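Local atomic coordinates of diacylglycerol kinase (Bacillus anthracis, PDB entry 3S40), a protein that probably phosphorylates diacylglycerol to phosphatidic acid, with ATP as the phosphate donor. Residues 204-208 against 209-213; 216-219 against 220-223. One frame throughout, in Å; residues are numbered along the deposited sequence.

Contact 1. Residues 204-208 against 209-213; sequences GEYLG and GIPSF
The Tyr206 ring lies over Pro211, with Pro211 CA beneath one face. That CA is 4.1 Å from the ring centroid and 28° off the ring normal, a CH-pi contact. The pyrrolidine ring crosses the phenol obliquely, and Pro211 CD comes to 3.9 Å from Tyr206 CE1. Gly209 O sits at the ring edge, near the ring plane. Tyr206 CG is anti to the carbonyl carbon (chi1 -79°), which brings CD1 to 3.3 Å from Ile210 C. Asp102, Arg105 and Thr106 of helix 102-106 also touch this side chain.

The backbone forms a tight beta hairpin. Strands 206-207 and 210-211 are joined by a type I' turn from Leu207 to Ile210. Gly208 and Gly209 occupy its two central positions, both with positive phi, which glycine tolerates well. Leu207 N gives a nearly straight bond to Ile210 O at 2.7 Å. The return bond from Ile210 N to Leu207 O is weak at 3.4 Å. Beyond the strands, Ser212 N donates to Glu205 O at 2.9 Å, from above the carbonyl plane. Leu207 CD1 touches Ser212 OG at 3.6 Å, and that hydroxyl is hydrogen-bonded to Ile214 N.

The carboxylate of Asp102 accepts from Gly208 N and Gly209 N. Both turn amides are therefore satisfied by one acidic group of helix 102-106, which ties the turn to that helix, while Tyr206 packs on Pro211 across the strands.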
loop_
_atom_site.group_PDB
_atom_site.type_symbol
_atom_site.label_atom_id
_atom_site.label_comp_id
_atom_site.label_asym_id
_atom_site.label_seq_id
_atom_site.Cartn_x
_atom_site.Cartn_y
_atom_site.Cartn_z
ATOM N N GLY A 204 4.868 1.500 -1.949
ATOM C CA GLY A 204 4.970 1.159 -0.544
ATOM C C GLY A 204 6.340 0.626 -0.166
ATOM O O GLY A 204 7.089 0.124 -1.004
ATOM N N GLU A 205 6.657 0.717 1.118
ATOM C CA GLU A 205 8.008 0.457 1.596
ATOM C C GLU A 205 8.131 -0.952 2.176
ATOM O O GLU A 205 9.197 -1.360 2.606
ATOM C CB GLU A 205 8.414 1.580 2.573
ATOM C CG GLU A 205 8.172 2.974 1.925
ATOM C CD GLU A 205 8.451 4.176 2.841
ATOM O OE1 GLU A 205 7.938 5.289 2.559
ATOM O OE2 GLU A 205 9.176 4.017 3.839
ATOM N N TYR A 206 7.028 -1.704 2.141
ATOM C CA TYR A 206 7.006 -3.065 2.646
ATOM C C TYR A 206 6.242 -3.952 1.685
ATOM O O TYR A 206 5.291 -3.512 1.054
ATOM C CB TYR A 206 6.329 -3.126 4.025
ATOM C CG TYR A 206 7.236 -2.693 5.133
ATOM C CD1 TYR A 206 7.865 -3.631 5.942
ATOM C CD2 TYR A 206 7.502 -1.348 5.348
ATOM C CE1 TYR A 206 8.712 -3.242 6.954
ATOM C CE2 TYR A 206 8.342 -0.955 6.363
ATOM C CZ TYR A 206 8.953 -1.899 7.157
ATOM O OH TYR A 206 9.801 -1.498 8.174
ATOM N N LEU A 207 6.649 -5.210 1.598
ATOM C CA LEU A 207 5.980 -6.172 0.730
ATOM C C LEU A 207 6.052 -7.535 1.375
ATOM O O LEU A 207 7.149 -8.033 1.645
ATOM C CB LEU A 207 6.689 -6.231 -0.622
ATOM C CG LEU A 207 6.124 -5.383 -1.753
ATOM C CD1 LEU A 207 7.240 -4.675 -2.517
ATOM C CD2 LEU A 207 5.291 -6.275 -2.669
ATOM N N GLY A 208 4.892 -8.141 1.612
ATOM C CA GLY A 208 4.826 -9.455 2.226
ATOM C C GLY A 208 5.269 -9.442 3.672
ATOM O O GLY A 208 5.924 -10.371 4.140
ATOM N N GLY A 209 4.920 -8.377 4.383
ATOM C CA GLY A 209 5.241 -8.275 5.795
ATOM C C GLY A 209 6.666 -7.827 6.090
ATOM O O GLY A 209 7.009 -7.571 7.251
ATOM N N ILE A 210 7.500 -7.725 5.052
ATOM C CA ILE A 210 8.897 -7.317 5.240
ATOM C C ILE A 210 9.297 -6.144 4.353
ATOM O O ILE A 210 8.623 -5.828 3.372
ATOM C CB ILE A 210 9.879 -8.480 4.960
ATOM C CG1 ILE A 210 9.823 -8.856 3.475
ATOM C CG2 ILE A 210 9.582 -9.662 5.895
ATOM C CD1 ILE A 210 10.719 -10.009 3.076
ATOM N N PRO A 211 10.423 -5.501 4.686
ATOM C CA PRO A 211 10.841 -4.352 3.887
ATOM C C PRO A 211 10.884 -4.717 2.402
ATOM O O PRO A 211 11.301 -5.813 2.039
ATOM C CB PRO A 211 12.241 -4.046 4.425
ATOM C CG PRO A 211 12.201 -4.558 5.853
ATOM C CD PRO A 211 11.366 -5.802 5.778
ATOM N N SER A 212 10.411 -3.802 1.567
ATOM C CA SER A 212 10.425 -3.979 0.128
ATOM C C SER A 212 11.835 -4.287 -0.357
ATOM O O SER A 212 12.804 -3.667 0.093
ATOM C CB SER A 212 9.924 -2.698 -0.548
ATOM O OG SER A 212 10.183 -2.710 -1.937
ATOM N N PHE A 213 11.947 -5.229 -1.292
ATOM C CA PHE A 213 13.234 -5.515 -1.921
ATOM C C PHE A 213 13.673 -4.440 -2.930
ATOM O O PHE A 213 14.791 -4.487 -3.449
ATOM C CB PHE A 213 13.204 -6.901 -2.580
ATOM C CG PHE A 213 12.066 -7.095 -3.555
ATOM C CD1 PHE A 213 12.080 -6.454 -4.788
ATOM C CD2 PHE A 213 11.002 -7.932 -3.245
ATOM C CE1 PHE A 213 11.061 -6.632 -5.697
ATOM C CE2 PHE A 213 9.959 -8.121 -4.151
ATOM C CZ PHE A 213 9.988 -7.472 -5.382
#

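Contact 2. Residues 216-219 against 220-223; sequences NVKC and DDGT
Lys218 and Asp221 meet where the chain bends, and their side chains cross at about a right angle. The contact is made by the base of the lysine. Its CB is 3.7 Å from Asp221 OD1, and CG is 3.9 Å from the same oxygen. Lys218 CG lies anti to the carbonyl carbon (chi1 -63°), and the chain bends at chi2. The outer methylenes are extended and carry the amine away from Asp221. Lys218 NZ is 6.7 Å from Asp220 OD1, too far for a salt bridge.

Both aspartates hold CG between the backbone N and the carbonyl carbon, at chi1 59° in Asp220 and 70° in Asp221. In Asp220 this turns OD1 back toward the preceding peptide. Asp220 OD1 comes to 3.9 Å from Cys219 C and 4.0 Å from Lys218 CB. The other oxygen, OD2, forms a salt bridge with Lys126.

Asp221 opens an Asx turn. Its OD2 accepts from Thr223 N at 3.1 Å, and the donor lies above the carboxylate plane. A weak bond from Thr223 OG1 reaches the same oxygen. Gly222 sits inside the turn with positive phi, and its N is hydrogen-bonded to the carboxylate of Asp129. The turn leads the loop into strand 224-230 of the C-terminal beta domain.

Asp221 OD1, not engaged in the turn, is salt-bridged to Lys258, whose amine also bonds Asn216 O. Cys219 CB and SG lie 3.5 and 3.6 Å from Asp220 N, while the cysteine side chain packs on Phe103 and Thr106 of helix 102-106.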
loop_
_atom_site.group_PDB
_atom_site.type_symbol
_atom_site.label_atom_id
_atom_site.label_comp_id
_atom_site.label_asym_id
_atom_site.label_seq_id
_atom_site.Cartn_x
_atom_site.Cartn_y
_atom_site.Cartn_z
ATOM N N ASN A 216 15.387 1.999 -1.564
ATOM C CA ASN A 216 14.865 3.346 -1.377
ATOM C C ASN A 216 13.491 3.671 -1.974
ATOM O O ASN A 216 13.233 4.815 -2.310
ATOM C CB ASN A 216 15.879 4.410 -1.826
ATOM C CG ASN A 216 15.627 5.766 -1.159
ATOM O OD1 ASN A 216 15.314 5.829 0.036
ATOM N ND2 ASN A 216 15.739 6.850 -1.932
ATOM N N VAL A 217 12.599 2.700 -2.104
ATOM C CA VAL A 217 11.233 3.060 -2.476
ATOM C C VAL A 217 10.620 3.823 -1.283
ATOM O O VAL A 217 10.900 3.495 -0.141
ATOM C CB VAL A 217 10.397 1.817 -2.838
ATOM C CG1 VAL A 217 10.523 0.762 -1.742
ATOM C CG2 VAL A 217 8.942 2.193 -3.097
ATOM N N LYS A 218 9.835 4.865 -1.552
ATOM C CA LYS A 218 9.216 5.683 -0.505
ATOM C C LYS A 218 7.785 5.988 -0.907
ATOM O O LYS A 218 7.524 6.245 -2.090
ATOM C CB LYS A 218 9.930 7.024 -0.349
ATOM C CG LYS A 218 11.376 6.958 0.092
ATOM C CD LYS A 218 11.496 6.651 1.574
ATOM C CE LYS A 218 12.969 6.658 1.974
ATOM N NZ LYS A 218 13.211 6.260 3.394
ATOM N N CYS A 219 6.859 5.989 0.059
ATOM C CA CYS A 219 5.460 6.222 -0.293
ATOM C C CYS A 219 5.141 7.706 -0.543
ATOM O O CYS A 219 4.055 8.036 -1.023
ATOM C CB CYS A 219 4.520 5.677 0.795
ATOM S SG CYS A 219 4.624 6.587 2.372
ATOM N N ASP A 220 6.072 8.596 -0.202
ATOM C CA ASP A 220 5.807 10.041 -0.244
ATOM C C ASP A 220 6.914 10.887 -0.909
ATOM O O ASP A 220 7.014 12.092 -0.643
ATOM C CB ASP A 220 5.583 10.567 1.179
ATOM C CG ASP A 220 6.779 10.312 2.085
ATOM O OD1 ASP A 220 7.753 9.684 1.609
ATOM O OD2 ASP A 220 6.751 10.730 3.268
ATOM N N ASP A 221 7.744 10.282 -1.757
ATOM C CA ASP A 221 8.799 11.065 -2.416
ATOM C C ASP A 221 8.417 11.613 -3.802
ATOM O O ASP A 221 9.249 12.171 -4.506
ATOM C CB ASP A 221 10.121 10.307 -2.463
ATOM C CG ASP A 221 10.098 9.119 -3.425
ATOM O OD1 ASP A 221 11.157 8.457 -3.538
ATOM O OD2 ASP A 221 9.039 8.843 -4.048
ATOM N N GLY A 222 7.153 11.471 -4.179
ATOM C CA GLY A 222 6.659 12.043 -5.416
ATOM C C GLY A 222 7.017 11.286 -6.683
ATOM O O GLY A 222 6.777 11.768 -7.793
ATOM N N THR A 223 7.607 10.108 -6.537
ATOM C CA THR A 223 7.919 9.283 -7.705
ATOM C C THR A 223 7.572 7.831 -7.430
ATOM O O THR A 223 7.323 7.440 -6.282
ATOM C CB THR A 223 9.416 9.351 -8.110
ATOM O OG1 THR A 223 10.212 8.691 -7.121
ATOM C CG2 THR A 223 9.892 10.795 -8.272
#

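Contact 1 is partly buried, whereas contact 2 lies at the surface. The first belongs to a short hairpin. The second is an irregular loop later in the same C-terminal domain, ahead of strand 224-230. Their centres are 13 Å apart, yet they touch. Glu205 OE1 is 2.8 Å from Cys219 N, a probable hydrogen bond, and Gly204 O packs on Val217 CG2. Helix 102-106 lies against both. It meets the hairpin through the Asp102 carboxylate and the Tyr206 side chain, and the loop through Cys219. Backbone bonds and a tyrosine-proline contact define contact 1. In contact 2 the carboxylates dominate, in a local turn and in salt bridges to Lys126 and Lys258, outside its segments.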